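FAA hydrolase family protein (Pseudomonas aeruginosa, PDB 6J5Y) probably hydrolyses fumarylpyruvate, as a metal-dependent member of the FAH superfamily, and holds manganese and pyruvate together in its active site. Local coordinates at residues Leu68-Pro73 with Gly77-Glu82. Sequence-based numbering, arbitrary orientation.
Sequences LELAYP and GNYHYE. With MN (manganese (II) ion), chain C; PYR (pyruvic acid), chain B.
Tyr79 packs against Tyr72, Pro73 and Leu70, with no direct hydrogen bond joining 68-73 and 77-82. Pro73 CD makes a CH-pi contact, 3.3 Å from the centroid of the Tyr79 ring and 1° off its normal, while Pro73 CG covers the CD1 and CE1 side of the same face. Between the tyrosines the pair is an offset edge-to-face one, with the edge of Tyr79 turned to the face of Tyr72, centroids 5.2 Å apart and planes at 75°. Both tyrosine side chains place CG anti to the backbone N (chi1 174° in Tyr79), and they pass in opposite senses, with Tyr72 CE1 3.6 Å from Tyr79 CB. At the far end of the Tyr79 ring, Leu70 CD2 lies near the ring plane, 3.1 Å from Tyr79 OH.

Polar contact passes through one water, which accepts from Tyr79 N at 2.7 Å and hydrogen-bonds Tyr72 OH at 2.9 Å, in the plane of the Tyr72 ring. Further along 77-82, Glu82 OE1 binds the manganese at 2.2 Å, with Glu84, Asp113, a water and both O and O3 of pyruvate completing the six ligands. Across a short connection, the contact ties strand 67-71, outermost in a five-stranded mixed sheet and parallel to strand 225-231, to the start of strand 79-89 in the eight-stranded mixed sheet, where Tyr79 also touches Met114 of the antiparallel strand 105-116 and Asn78 packs on helix 117-126.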
ATOM      1  N   LEU A  68      14.349   4.572   5.130  1.00 22.65           N
ATOM      2  CA  LEU A  68      13.908   5.757   4.372  1.00 23.57           C
ATOM      3  C   LEU A  68      13.771   6.915   5.349  1.00 22.93           C
ATOM      4  O   LEU A  68      13.056   6.763   6.376  1.00 25.65           O
ATOM      5  CB  LEU A  68      12.579   5.485   3.670  1.00 23.63           C
ATOM      6  CG  LEU A  68      12.011   6.676   2.906  1.00 24.53           C
ATOM      7  CD1 LEU A  68      12.939   7.061   1.753  1.00 24.67           C
ATOM      8  CD2 LEU A  68      10.600   6.357   2.396  1.00 24.31           C
ATOM      9  N   GLU A  69      14.388   8.033   5.002  1.00 22.32           N
ATOM     10  CA  GLU A  69      14.297   9.296   5.772  1.00 26.41           C
ATOM     11  C   GLU A  69      13.139  10.054   5.153  1.00 26.36           C
ATOM     12  O   GLU A  69      13.334  10.605   4.069  1.00 28.07           O
ATOM     13  CB  GLU A  69      15.608  10.080   5.722  1.00 26.33           C
ATOM     14  CG  GLU A  69      16.815   9.290   6.208  1.00 29.62           C
ATOM     15  CD  GLU A  69      16.842   8.901   7.679  1.00 36.99           C
ATOM     16  OE1 GLU A  69      16.211   9.604   8.520  1.00 37.62           O
ATOM     17  OE2 GLU A  69      17.485   7.861   7.988  1.00 43.98           O
ATOM     18  N   LEU A  70      11.981  10.028   5.810  1.00 25.76           N
ATOM     19  CA  LEU A  70      10.704  10.511   5.240  1.00 24.22           C
ATOM     20  C   LEU A  70      10.294  11.823   5.905  1.00 24.94           C
ATOM     21  O   LEU A  70       9.945  11.804   7.095  1.00 24.60           O
ATOM     22  CB  LEU A  70       9.641   9.434   5.449  1.00 24.84           C
ATOM     23  CG  LEU A  70       8.327   9.667   4.703  1.00 26.15           C
ATOM     24  CD1 LEU A  70       8.583  10.050   3.255  1.00 27.06           C
ATOM     25  CD2 LEU A  70       7.428   8.450   4.770  1.00 25.32           C
ATOM     26  N   ALA A  71      10.280  12.915   5.134  1.00 25.38           N
ATOM     27  CA  ALA A  71      10.010  14.283   5.618  1.00 23.71           C
ATOM     28  C   ALA A  71       8.554  14.352   6.059  1.00 22.91           C
ATOM     29  O   ALA A  71       7.673  13.909   5.319  1.00 24.88           O
ATOM     30  CB  ALA A  71      10.351  15.317   4.551  1.00 24.71           C
ATOM     31  N   TYR A  72       8.295  14.843   7.262  1.00 22.63           N
ATOM     32  CA  TYR A  72       6.906  15.055   7.726  1.00 22.74           C
ATOM     33  C   TYR A  72       6.206  15.907   6.669  1.00 23.68           C
ATOM     34  O   TYR A  72       6.769  16.884   6.198  1.00 25.25           O
ATOM     35  CB  TYR A  72       6.914  15.710   9.106  1.00 22.69           C
ATOM     36  CG  TYR A  72       5.575  15.711   9.788  1.00 22.54           C
ATOM     37  CD1 TYR A  72       5.194  14.652  10.592  1.00 23.76           C
ATOM     38  CD2 TYR A  72       4.698  16.772   9.655  1.00 24.30           C
ATOM     39  CE1 TYR A  72       3.987  14.665  11.279  1.00 22.62           C
ATOM     40  CE2 TYR A  72       3.483  16.794  10.320  1.00 22.89           C
ATOM     41  CZ  TYR A  72       3.111  15.717  11.109  1.00 23.24           C
ATOM     42  OH  TYR A  72       1.896  15.677  11.755  1.00 25.05           O
ATOM     43  N   PRO A  73       4.995  15.556   6.199  1.00 26.62           N
ATOM     44  CA  PRO A  73       4.379  16.295   5.097  1.00 27.47           C
ATOM     45  C   PRO A  73       3.788  17.663   5.483  1.00 29.60           C
ATOM     46  O   PRO A  73       3.631  17.948   6.671  1.00 29.10           O
ATOM     47  CB  PRO A  73       3.281  15.348   4.604  1.00 27.89           C
ATOM     48  CG  PRO A  73       2.970  14.469   5.794  1.00 27.21           C
ATOM     49  CD  PRO A  73       4.229  14.372   6.611  1.00 26.48           C
ATOM     50  N   GLY A  77      -1.455  18.060  10.836  1.00 24.03           N
ATOM     51  CA  GLY A  77      -1.052  17.795  12.219  1.00 26.09           C
ATOM     52  C   GLY A  77      -1.188  16.324  12.568  1.00 25.34           C
ATOM     53  O   GLY A  77      -0.823  15.993  13.668  1.00 28.52           O
ATOM     54  N   ASN A  78      -1.686  15.458  11.672  1.00 25.65           N
ATOM     55  CA  ASN A  78      -2.141  14.090  12.038  1.00 24.10           C
ATOM     56  C   ASN A  78      -1.728  13.132  10.935  1.00 24.21           C
ATOM     57  O   ASN A  78      -2.580  12.831  10.065  1.00 25.57           O
ATOM     58  CB  ASN A  78      -3.653  14.043  12.260  1.00 26.02           C
ATOM     59  CG  ASN A  78      -4.141  12.784  12.933  1.00 26.36           C
ATOM     60  OD1 ASN A  78      -3.356  11.930  13.317  1.00 28.16           O
ATOM     61  ND2 ASN A  78      -5.452  12.669  13.091  1.00 24.98           N
ATOM     62  N   TYR A  79      -0.471  12.704  10.978  1.00 22.69           N
ATOM     63  CA  TYR A  79       0.213  11.966   9.891  1.00 22.54           C
ATOM     64  C   TYR A  79       0.257  10.501  10.319  1.00 20.35           C
ATOM     65  O   TYR A  79       1.044  10.180  11.244  1.00 22.52           O
ATOM     66  CB  TYR A  79       1.561  12.628   9.610  1.00 21.43           C
ATOM     67  CG  TYR A  79       2.479  11.952   8.617  1.00 22.81           C
ATOM     68  CD1 TYR A  79       2.056  11.631   7.339  1.00 22.18           C
ATOM     69  CD2 TYR A  79       3.808  11.702   8.935  1.00 22.40           C
ATOM     70  CE1 TYR A  79       2.909  11.029   6.429  1.00 23.33           C
ATOM     71  CE2 TYR A  79       4.683  11.132   8.026  1.00 22.14           C
ATOM     72  CZ  TYR A  79       4.231  10.811   6.758  1.00 23.12           C
ATOM     73  OH  TYR A  79       5.070  10.212   5.863  1.00 23.60           O
ATOM     74  N   HIS A  80      -0.512   9.646   9.628  1.00 19.40           N
ATOM     75  CA  HIS A  80      -0.732   8.223   9.980  1.00 18.72           C
ATOM     76  C   HIS A  80       0.093   7.265   9.124  1.00 20.83           C
ATOM     77  O   HIS A  80       0.172   7.426   7.886  1.00 20.00           O
ATOM     78  CB  HIS A  80      -2.207   7.840   9.916  1.00 20.90           C
ATOM     79  CG  HIS A  80      -2.971   8.278  11.118  1.00 20.49           C
ATOM     80  ND1 HIS A  80      -3.979   7.504  11.669  1.00 22.77           N
ATOM     81  CD2 HIS A  80      -2.858   9.374  11.894  1.00 21.29           C
ATOM     82  CE1 HIS A  80      -4.489   8.132  12.724  1.00 21.09           C
ATOM     83  NE2 HIS A  80      -3.805   9.271  12.894  1.00 22.42           N
ATOM     84  N   TYR A  81       0.674   6.274   9.799  1.00 21.66           N
ATOM     85  CA  TYR A  81       1.215   5.042   9.180  1.00 22.54           C
ATOM     86  C   TYR A  81       0.033   4.107   8.927  1.00 23.22           C
ATOM     87  O   TYR A  81      -0.981   4.223   9.656  1.00 20.87           O
ATOM     88  CB  TYR A  81       2.237   4.360  10.088  1.00 23.57           C
ATOM     89  CG  TYR A  81       1.682   3.990  11.438  1.00 23.12           C
ATOM     90  CD1 TYR A  81       0.927   2.841  11.611  1.00 22.95           C
ATOM     91  CD2 TYR A  81       1.853   4.824  12.525  1.00 22.17           C
ATOM     92  CE1 TYR A  81       0.370   2.523  12.837  1.00 23.61           C
ATOM     93  CE2 TYR A  81       1.338   4.492  13.771  1.00 23.79           C
ATOM     94  CZ  TYR A  81       0.592   3.340  13.929  1.00 22.83           C
ATOM     95  OH  TYR A  81       0.058   3.023  15.146  1.00 25.55           O
ATOM     96  N   GLU A  82       0.158   3.262   7.901  1.00 20.38           N
ATOM     97  CA  GLU A  82      -0.746   2.111   7.627  1.00 20.18           C
ATOM     98  C   GLU A  82       0.056   1.009   6.930  1.00 20.13           C
ATOM     99  O   GLU A  82       0.379   1.228   5.730  1.00 20.21           O
ATOM    100  CB  GLU A  82      -1.867   2.520   6.668  1.00 19.78           C
ATOM    101  CG  GLU A  82      -2.818   3.598   7.159  1.00 20.08           C
ATOM    102  CD  GLU A  82      -4.040   3.799   6.272  1.00 21.24           C
ATOM    103  OE1 GLU A  82      -4.118   3.156   5.229  1.00 22.54           O
ATOM    104  OE2 GLU A  82      -4.893   4.630   6.604  1.00 23.23           O
TER
HETATM  105 MN    MN C 302      -4.635   2.149   3.380  1.00 24.79          MN
HETATM  106  C   PYR B 301      -7.297   1.650   4.568  1.00 21.96           C
HETATM  107  O   PYR B 301      -6.222   1.066   4.320  1.00 21.90           O
HETATM  108  OXT PYR B 301      -8.221   1.097   5.209  1.00 23.13           O
HETATM  109  CA  PYR B 301      -7.436   2.853   4.071  1.00 21.70           C
HETATM  110  O3  PYR B 301      -6.523   3.289   3.359  1.00 20.75           O
HETATM  111  CB  PYR B 301      -8.633   3.737   4.264  1.00 20.09           C
HETATM  112  O   HOH W   1       1.249  13.208  13.063  1.00 20.72           O
HETATM  113  O   HOH W   2      -5.115   1.315   1.440  1.00 17.92           O